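PDB 5C5V: acidocalcisomal pyrophosphatase, which probably hydrolyses inorganic pyrophosphate to phosphate with the help of magnesium ions. Local coordinates for residues A[108-113]-A[176-181]; A[163-168]-A[185-190]. All blocks are in the same frame, centred on the assembly; numbering follows the deposited sequence.

Interaction 1. Residues A[108-113]-A[176-181]; sequences SYRVLY and PIKQDI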
loop_
_atom_site.group_PDB
_atom_site.type_symbol
_atom_site.label_atom_id
_atom_site.label_comp_id
_atom_site.label_asym_id
_atom_site.label_seq_id
_atom_site.Cartn_x
_atom_site.Cartn_y
_atom_site.Cartn_z
ATOM N N SER A 108 -39.944 1.427 -8.569
ATOM C CA SER A 108 -40.359 0.329 -7.698
ATOM C C SER A 108 -39.176 -0.282 -6.956
ATOM O O SER A 108 -39.347 -0.973 -5.952
ATOM C CB SER A 108 -41.088 -0.753 -8.498
ATOM O OG SER A 108 -40.212 -1.375 -9.423
ATOM N N TYR A 109 -37.977 -0.022 -7.456
ATOM C CA TYR A 109 -36.776 -0.615 -6.895
ATOM C C TYR A 109 -36.557 -0.251 -5.428
ATOM O O TYR A 109 -36.647 0.912 -5.047
ATOM C CB TYR A 109 -35.572 -0.191 -7.722
ATOM C CG TYR A 109 -34.276 -0.841 -7.316
ATOM C CD1 TYR A 109 -34.040 -2.185 -7.572
ATOM C CD2 TYR A 109 -33.277 -0.102 -6.698
ATOM C CE1 TYR A 109 -32.843 -2.782 -7.215
ATOM C CE2 TYR A 109 -32.066 -0.685 -6.340
ATOM C CZ TYR A 109 -31.857 -2.025 -6.595
ATOM O OH TYR A 109 -30.661 -2.605 -6.231
ATOM N N ARG A 110 -36.270 -1.261 -4.613
ATOM C CA ARG A 110 -35.973 -1.074 -3.196
ATOM C C ARG A 110 -34.829 -1.987 -2.774
ATOM O O ARG A 110 -34.680 -3.100 -3.288
ATOM C CB ARG A 110 -37.212 -1.356 -2.323
ATOM C CG ARG A 110 -38.342 -0.337 -2.438
ATOM C CD ARG A 110 -37.933 1.014 -1.887
ATOM N NE ARG A 110 -39.033 1.978 -1.918
ATOM C CZ ARG A 110 -39.491 2.552 -3.026
ATOM N NH1 ARG A 110 -38.939 2.265 -4.201
ATOM N NH2 ARG A 110 -40.494 3.412 -2.960
ATOM N N VAL A 111 -33.999 -1.500 -1.859
ATOM C CA VAL A 111 -33.017 -2.350 -1.208
ATOM C C VAL A 111 -33.399 -2.516 0.255
ATOM O O VAL A 111 -33.368 -1.559 1.026
ATOM C CB VAL A 111 -31.595 -1.787 -1.302
ATOM C CG1 VAL A 111 -30.628 -2.767 -0.674
ATOM C CG2 VAL A 111 -31.219 -1.500 -2.762
ATOM N N LEU A 112 -33.767 -3.738 0.623
ATOM C CA LEU A 112 -34.243 -4.037 1.964
ATOM C C LEU A 112 -33.157 -4.677 2.808
ATOM O O LEU A 112 -32.312 -5.404 2.284
ATOM C CB LEU A 112 -35.468 -4.963 1.914
ATOM C CG LEU A 112 -36.778 -4.346 1.425
ATOM C CD1 LEU A 112 -36.615 -3.864 -0.002
ATOM C CD2 LEU A 112 -37.952 -5.332 1.551
ATOM N N TYR A 113 -33.202 -4.404 4.113
ATOM C CA TYR A 113 -32.239 -4.931 5.065
ATOM C C TYR A 113 -32.890 -5.850 6.088
ATOM O O TYR A 113 -34.009 -5.607 6.547
ATOM C CB TYR A 113 -31.520 -3.794 5.782
ATOM C CG TYR A 113 -30.604 -2.993 4.876
ATOM C CD1 TYR A 113 -29.222 -3.140 4.933
ATOM C CD2 TYR A 113 -31.131 -2.091 3.963
ATOM C CE1 TYR A 113 -28.380 -2.398 4.094
ATOM C CE2 TYR A 113 -30.322 -1.361 3.133
ATOM C CZ TYR A 113 -28.947 -1.514 3.199
ATOM O OH TYR A 113 -28.170 -0.768 2.366
ATOM N N PRO A 176 -36.025 1.379 3.601
ATOM C CA PRO A 176 -35.250 0.757 2.538
ATOM C C PRO A 176 -34.557 1.808 1.677
ATOM O O PRO A 176 -34.939 2.980 1.697
ATOM C CB PRO A 176 -36.307 -0.001 1.737
ATOM C CG PRO A 176 -37.580 0.751 1.997
ATOM C CD PRO A 176 -37.471 1.156 3.434
ATOM N N ILE A 177 -33.537 1.398 0.938
ATOM C CA ILE A 177 -32.942 2.309 -0.024
ATOM C C ILE A 177 -33.775 2.337 -1.294
ATOM O O ILE A 177 -34.213 1.307 -1.804
ATOM C CB ILE A 177 -31.512 1.928 -0.337
ATOM C CG1 ILE A 177 -30.619 2.374 0.820
ATOM C CG2 ILE A 177 -31.070 2.597 -1.623
ATOM C CD1 ILE A 177 -29.201 1.840 0.739
ATOM N N LYS A 178 -34.019 3.542 -1.778
ATOM C CA LYS A 178 -34.720 3.730 -3.034
ATOM C C LYS A 178 -34.010 4.774 -3.892
ATOM O O LYS A 178 -33.075 5.452 -3.436
ATOM C CB LYS A 178 -36.166 4.150 -2.788
ATOM C CG LYS A 178 -36.310 5.575 -2.306
ATOM C CD LYS A 178 -37.779 5.911 -2.079
ATOM C CE LYS A 178 -38.003 7.404 -1.914
ATOM N NZ LYS A 178 -39.344 7.812 -2.434
ATOM N N GLN A 179 -34.438 4.887 -5.143
ATOM C CA GLN A 179 -33.936 5.963 -5.970
ATOM C C GLN A 179 -34.787 7.205 -5.730
ATOM O O GLN A 179 -36.020 7.155 -5.774
ATOM C CB GLN A 179 -33.928 5.572 -7.450
ATOM C CG GLN A 179 -33.107 6.521 -8.305
ATOM C CD GLN A 179 -32.799 5.974 -9.686
ATOM O OE1 GLN A 179 -33.126 4.832 -10.008
ATOM N NE2 GLN A 179 -32.175 6.800 -10.515
ATOM N N ASP A 180 -34.122 8.316 -5.443
ATOM C CA ASP A 180 -34.793 9.593 -5.304
ATOM C C ASP A 180 -35.548 9.934 -6.594
ATOM O O ASP A 180 -35.163 9.503 -7.685
ATOM C CB ASP A 180 -33.770 10.676 -4.955
ATOM C CG ASP A 180 -34.412 11.959 -4.501
ATOM O OD1 ASP A 180 -35.618 11.950 -4.158
ATOM O OD2 ASP A 180 -33.701 12.988 -4.479
ATOM N N ILE A 181 -36.640 10.679 -6.451
ATOM C CA ILE A 181 -37.474 11.090 -7.576
ATOM C C ILE A 181 -37.328 12.593 -7.831
ATOM O O ILE A 181 -37.558 13.413 -6.930
ATOM C CB ILE A 181 -38.975 10.774 -7.320
ATOM C CG1 ILE A 181 -39.191 9.280 -7.021
ATOM C CG2 ILE A 181 -39.834 11.244 -8.501
ATOM C CD1 ILE A 181 -38.844 8.364 -8.182
HETATM O O HOH W 1 -36.396 3.185 -6.564
#
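Arg110 CG stands anti to the carbonyl carbon (chi1 -69°), and a bend at chi2 (-67°) brings CD beside Lys178 CB. The two long side chains then run side by side in the same direction. CB of Lys178 sits beneath one face of the guanidinium, offset toward its rim, with Arg110 NH1 3.6 Å from Lys178 CB. The like charges nevertheless end near each other, Arg110 NH2 being 4.6 Å from Lys178 NZ; Glu172, in a salt bridge with Arg110 and a long, weak ion pair with Lys178, would partly offset this. NH1 donates to Tyr109 O, which lies close to the guanidinium plane although NH1 stands above the plane of that carbonyl, and also to Pro107 O; together they would restrain the group's rotation.

Between the backbones, Val111 and Ile177 form an antiparallel hydrogen-bonded pair. Val111 N gives to Ile177 O at 2.8 Å, and Ile177 N returns a bond to Val111 O at 3.0 Å. Beyond this single bridge a water accepts from Gln179 N and lies within hydrogen-bonding distance of Tyr109 O. On the face opposite Arg110, CB of Val111 meets CB of Ile177 at 3.8 Å. The Ile177 CD1 methyl reaches the edge of the Tyr113 ring near OH, the hydroxyl itself being hydrogen-bonded to Gly236.

The bridge thus joins two three-stranded antiparallel sheets: strand 110-117 lies between 94-101 and 123-126, while strand 177-182 lies between 166-168 and 185-186. Val98 packs on Val111, and Phe166 and Ile168 pack on Ile177.

Interaction 2. Residues A[163-168]-A[185-190]; sequences RAKFEI and VPRFYK. With MG (magnesium ion), chain F; 2PN (imidodiphosphoric acid), chain C.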
loop_
_atom_site.group_PDB
_atom_site.type_symbol
_atom_site.label_atom_id
_atom_site.label_comp_id
_atom_site.label_asym_id
_atom_site.label_seq_id
_atom_site.Cartn_x
_atom_site.Cartn_y
_atom_site.Cartn_z
ATOM N N ARG A 163 -24.120 7.501 -11.081
ATOM C CA ARG A 163 -24.912 8.713 -10.910
ATOM C C ARG A 163 -26.412 8.502 -10.624
ATOM O O ARG A 163 -27.161 9.479 -10.542
ATOM C CB ARG A 163 -24.759 9.589 -12.146
ATOM C CG ARG A 163 -25.338 8.995 -13.411
ATOM C CD ARG A 163 -25.129 9.963 -14.577
ATOM N NE ARG A 163 -23.718 10.098 -14.929
ATOM C CZ ARG A 163 -23.233 11.059 -15.710
ATOM N NH1 ARG A 163 -24.049 11.974 -16.215
ATOM N NH2 ARG A 163 -21.930 11.115 -15.988
ATOM N N ALA A 164 -26.848 7.255 -10.454
ATOM C CA ALA A 164 -28.213 6.996 -9.964
ATOM C C ALA A 164 -28.268 7.424 -8.506
ATOM O O ALA A 164 -27.480 6.947 -7.697
ATOM C CB ALA A 164 -28.598 5.535 -10.114
ATOM N N LYS A 165 -29.154 8.363 -8.187
ATOM C CA LYS A 165 -29.179 8.953 -6.856
ATOM C C LYS A 165 -30.046 8.144 -5.880
ATOM O O LYS A 165 -31.178 8.512 -5.576
ATOM C CB LYS A 165 -29.663 10.399 -6.930
ATOM C CG LYS A 165 -28.933 11.358 -5.998
ATOM C CD LYS A 165 -29.309 11.165 -4.544
ATOM C CE LYS A 165 -28.589 12.154 -3.630
ATOM N NZ LYS A 165 -28.917 11.941 -2.176
ATOM N N PHE A 166 -29.496 7.034 -5.403
ATOM C CA PHE A 166 -30.155 6.249 -4.385
ATOM C C PHE A 166 -30.035 6.962 -3.040
ATOM O O PHE A 166 -29.103 7.738 -2.832
ATOM C CB PHE A 166 -29.560 4.854 -4.318
ATOM C CG PHE A 166 -29.760 4.058 -5.570
ATOM C CD1 PHE A 166 -28.692 3.768 -6.406
ATOM C CD2 PHE A 166 -31.018 3.613 -5.923
ATOM C CE1 PHE A 166 -28.879 3.034 -7.558
ATOM C CE2 PHE A 166 -31.214 2.871 -7.068
ATOM C CZ PHE A 166 -30.145 2.587 -7.898
ATOM N N GLU A 167 -31.004 6.705 -2.163
ATOM C CA GLU A 167 -31.151 7.347 -0.864
ATOM C C GLU A 167 -31.858 6.381 0.084
ATOM O O GLU A 167 -32.745 5.634 -0.328
ATOM C CB GLU A 167 -31.995 8.624 -0.951
ATOM C CG GLU A 167 -31.284 9.873 -1.424
ATOM C CD GLU A 167 -32.185 11.116 -1.381
ATOM O OE1 GLU A 167 -33.356 11.001 -0.932
ATOM O OE2 GLU A 167 -31.718 12.211 -1.805
ATOM N N ILE A 168 -31.486 6.410 1.354
ATOM C CA ILE A 168 -32.299 5.783 2.377
ATOM C C ILE A 168 -33.660 6.472 2.383
ATOM O O ILE A 168 -33.720 7.698 2.455
ATOM C CB ILE A 168 -31.649 5.892 3.762
ATOM C CG1 ILE A 168 -30.331 5.105 3.785
ATOM C CG2 ILE A 168 -32.611 5.427 4.822
ATOM C CD1 ILE A 168 -29.588 5.191 5.099
ATOM N N VAL A 185 -39.466 11.662 -12.535
ATOM C CA VAL A 185 -38.714 10.470 -12.940
ATOM C C VAL A 185 -37.629 10.100 -11.921
ATOM O O VAL A 185 -37.192 10.949 -11.139
ATOM C CB VAL A 185 -38.050 10.683 -14.312
ATOM C CG1 VAL A 185 -39.110 10.946 -15.360
ATOM C CG2 VAL A 185 -37.072 11.849 -14.252
ATOM N N PRO A 186 -37.184 8.831 -11.926
ATOM C CA PRO A 186 -36.049 8.447 -11.073
ATOM C C PRO A 186 -34.827 9.347 -11.331
ATOM O O PRO A 186 -34.474 9.572 -12.485
ATOM C CB PRO A 186 -35.782 6.995 -11.476
ATOM C CG PRO A 186 -37.112 6.500 -11.951
ATOM C CD PRO A 186 -37.751 7.672 -12.640
ATOM N N ARG A 187 -34.216 9.868 -10.269
ATOM C CA ARG A 187 -33.193 10.906 -10.391
ATOM C C ARG A 187 -31.786 10.386 -10.711
ATOM O O ARG A 187 -31.260 9.497 -10.039
ATOM C CB ARG A 187 -33.165 11.731 -9.103
ATOM C CG ARG A 187 -32.059 12.765 -8.991
ATOM C CD ARG A 187 -32.069 13.389 -7.597
ATOM N NE ARG A 187 -31.015 14.380 -7.395
ATOM C CZ ARG A 187 -30.608 14.817 -6.204
ATOM N NH1 ARG A 187 -31.143 14.334 -5.084
ATOM N NH2 ARG A 187 -29.646 15.729 -6.126
ATOM N N PHE A 188 -31.185 10.958 -11.751
ATOM C CA PHE A 188 -29.767 10.754 -12.042
ATOM C C PHE A 188 -29.077 12.099 -11.970
ATOM O O PHE A 188 -29.650 13.099 -12.389
ATOM C CB PHE A 188 -29.546 10.134 -13.423
ATOM C CG PHE A 188 -30.108 8.747 -13.572
ATOM C CD1 PHE A 188 -29.283 7.637 -13.448
ATOM C CD2 PHE A 188 -31.456 8.551 -13.838
ATOM C CE1 PHE A 188 -29.790 6.365 -13.581
ATOM C CE2 PHE A 188 -31.964 7.279 -13.982
ATOM C CZ PHE A 188 -31.130 6.185 -13.852
ATOM N N TYR A 189 -27.864 12.136 -11.431
ATOM C CA TYR A 189 -27.092 13.368 -11.455
ATOM C C TYR A 189 -26.916 13.850 -12.887
ATOM O O TYR A 189 -26.477 13.097 -13.755
ATOM C CB TYR A 189 -25.719 13.173 -10.839
ATOM C CG TYR A 189 -25.697 13.004 -9.356
ATOM C CD1 TYR A 189 -26.482 13.799 -8.533
ATOM C CD2 TYR A 189 -24.860 12.065 -8.768
ATOM C CE1 TYR A 189 -26.439 13.648 -7.173
ATOM C CE2 TYR A 189 -24.812 11.907 -7.411
ATOM C CZ TYR A 189 -25.602 12.696 -6.616
ATOM O OH TYR A 189 -25.544 12.546 -5.253
ATOM N N LYS A 190 -27.246 15.107 -13.131
ATOM C CA LYS A 190 -27.053 15.673 -14.452
ATOM C C LYS A 190 -25.619 16.176 -14.607
ATOM O O LYS A 190 -25.032 16.083 -15.688
ATOM C CB LYS A 190 -28.051 16.797 -14.690
ATOM C CG LYS A 190 -28.066 17.325 -16.090
ATOM C CD LYS A 190 -29.203 18.321 -16.244
ATOM C CE LYS A 190 -29.099 19.103 -17.540
ATOM N NZ LYS A 190 -30.094 20.218 -17.534
HETATM MG MG MG F . -31.766 14.326 -1.135
HETATM P P1 2PN C . -29.099 15.947 -2.292
HETATM O O1 2PN C . -30.544 15.428 -2.509
HETATM O O2 2PN C . -29.174 17.277 -1.494
HETATM O O3 2PN C . -28.397 16.090 -3.671
HETATM N N1 2PN C . -28.250 14.821 -1.464
HETATM P P2 2PN C . -28.483 14.452 0.115
HETATM O O4 2PN C . -29.990 14.099 0.387
HETATM O O5 2PN C . -28.117 15.685 0.917
HETATM O O6 2PN C . -27.639 13.315 0.493
HETATM O O HOH W 2 -27.152 12.123 -16.322
HETATM O O HOH W 3 -33.246 13.525 0.314
HETATM O O HOH W 4 -32.361 16.250 -0.500
HETATM O O HOH W 5 -33.363 14.863 -2.291
#
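The guanidinium of Arg187 has the Lys165 side chain over one face, CG lying 3.7 Å above the plane and offset toward the rim, while the magnesium ion and the P1 phosphorus of imidodiphosphoric acid lie at its edge, in plane. Two N-H groups grip that phosphoryl group: Arg187 NH1 donates to O1 of the ligand at 2.9 Å, almost straight at 170°, and NH2 donates to O3 at 2.8 Å. Asp180 forms a salt bridge with the same NH1. The phenol ring of Tyr189 meets Lys165 obliquely, its CE1 and CZ touching CG of the lysine.

Lys165 and Arg187 lie side by side, pointing the same way. A bend at chi2 (-73°) turns CD of Lys165 beside Arg187 NH1, and the straight remainder carries NZ to Glu167. Its salt bridge to Glu167 OE2 (2.8 Å from NZ) falls on the anti lone pair of that oxygen. At 2.2 Å the same OE2 binds the magnesium ion, whose shell is completed by ligand atoms O1 and O4 and three waters. The Glu167 carboxylate and the phosphoryl oxygens of the ligand would partly offset the positive charge of Lys165, Arg187 and the metal.

The backbones are bridged at Ala164 and Phe188: Tyr189 N donates to Arg163 O at 2.9 Å, and Lys165 N to Arg187 O at 3.0 Å. Ala164 CB rests against Phe188 CE1. Farther out, Arg163 pairs with Asp193, bonds to His191 of the second subunit and shares a water with Tyr189 O.

Lysine, glutamate and arginine converging on a magnesium ion held between Glu167 and both phosphoryl groups of the diphosphate analogue are characteristic of the active site of family I soluble pyrophosphatases.

In the fold
Interactions 1 and 2 have centres 11 Å apart, on the same side of the chain's centre, and their segments alternate along the chain: 108-113, 163-168, 176-181, 185-190. Strand 177-182 is common ground, the middle strand of a three-stranded antiparallel sheet with 166-168 and 185-186 at its sides. Lys178 O meets Glu167 N at 2.7 Å, and Gln179 NE2 meets Arg187 O at 2.9 Å, both probable hydrogen bonds. A continuous path therefore runs from the magnesium and imidodiphosphoric acid site in interaction 2, through this small sheet, to interaction 1, where strand 110-117, the middle strand between 94-101 and 123-126, is joined to it.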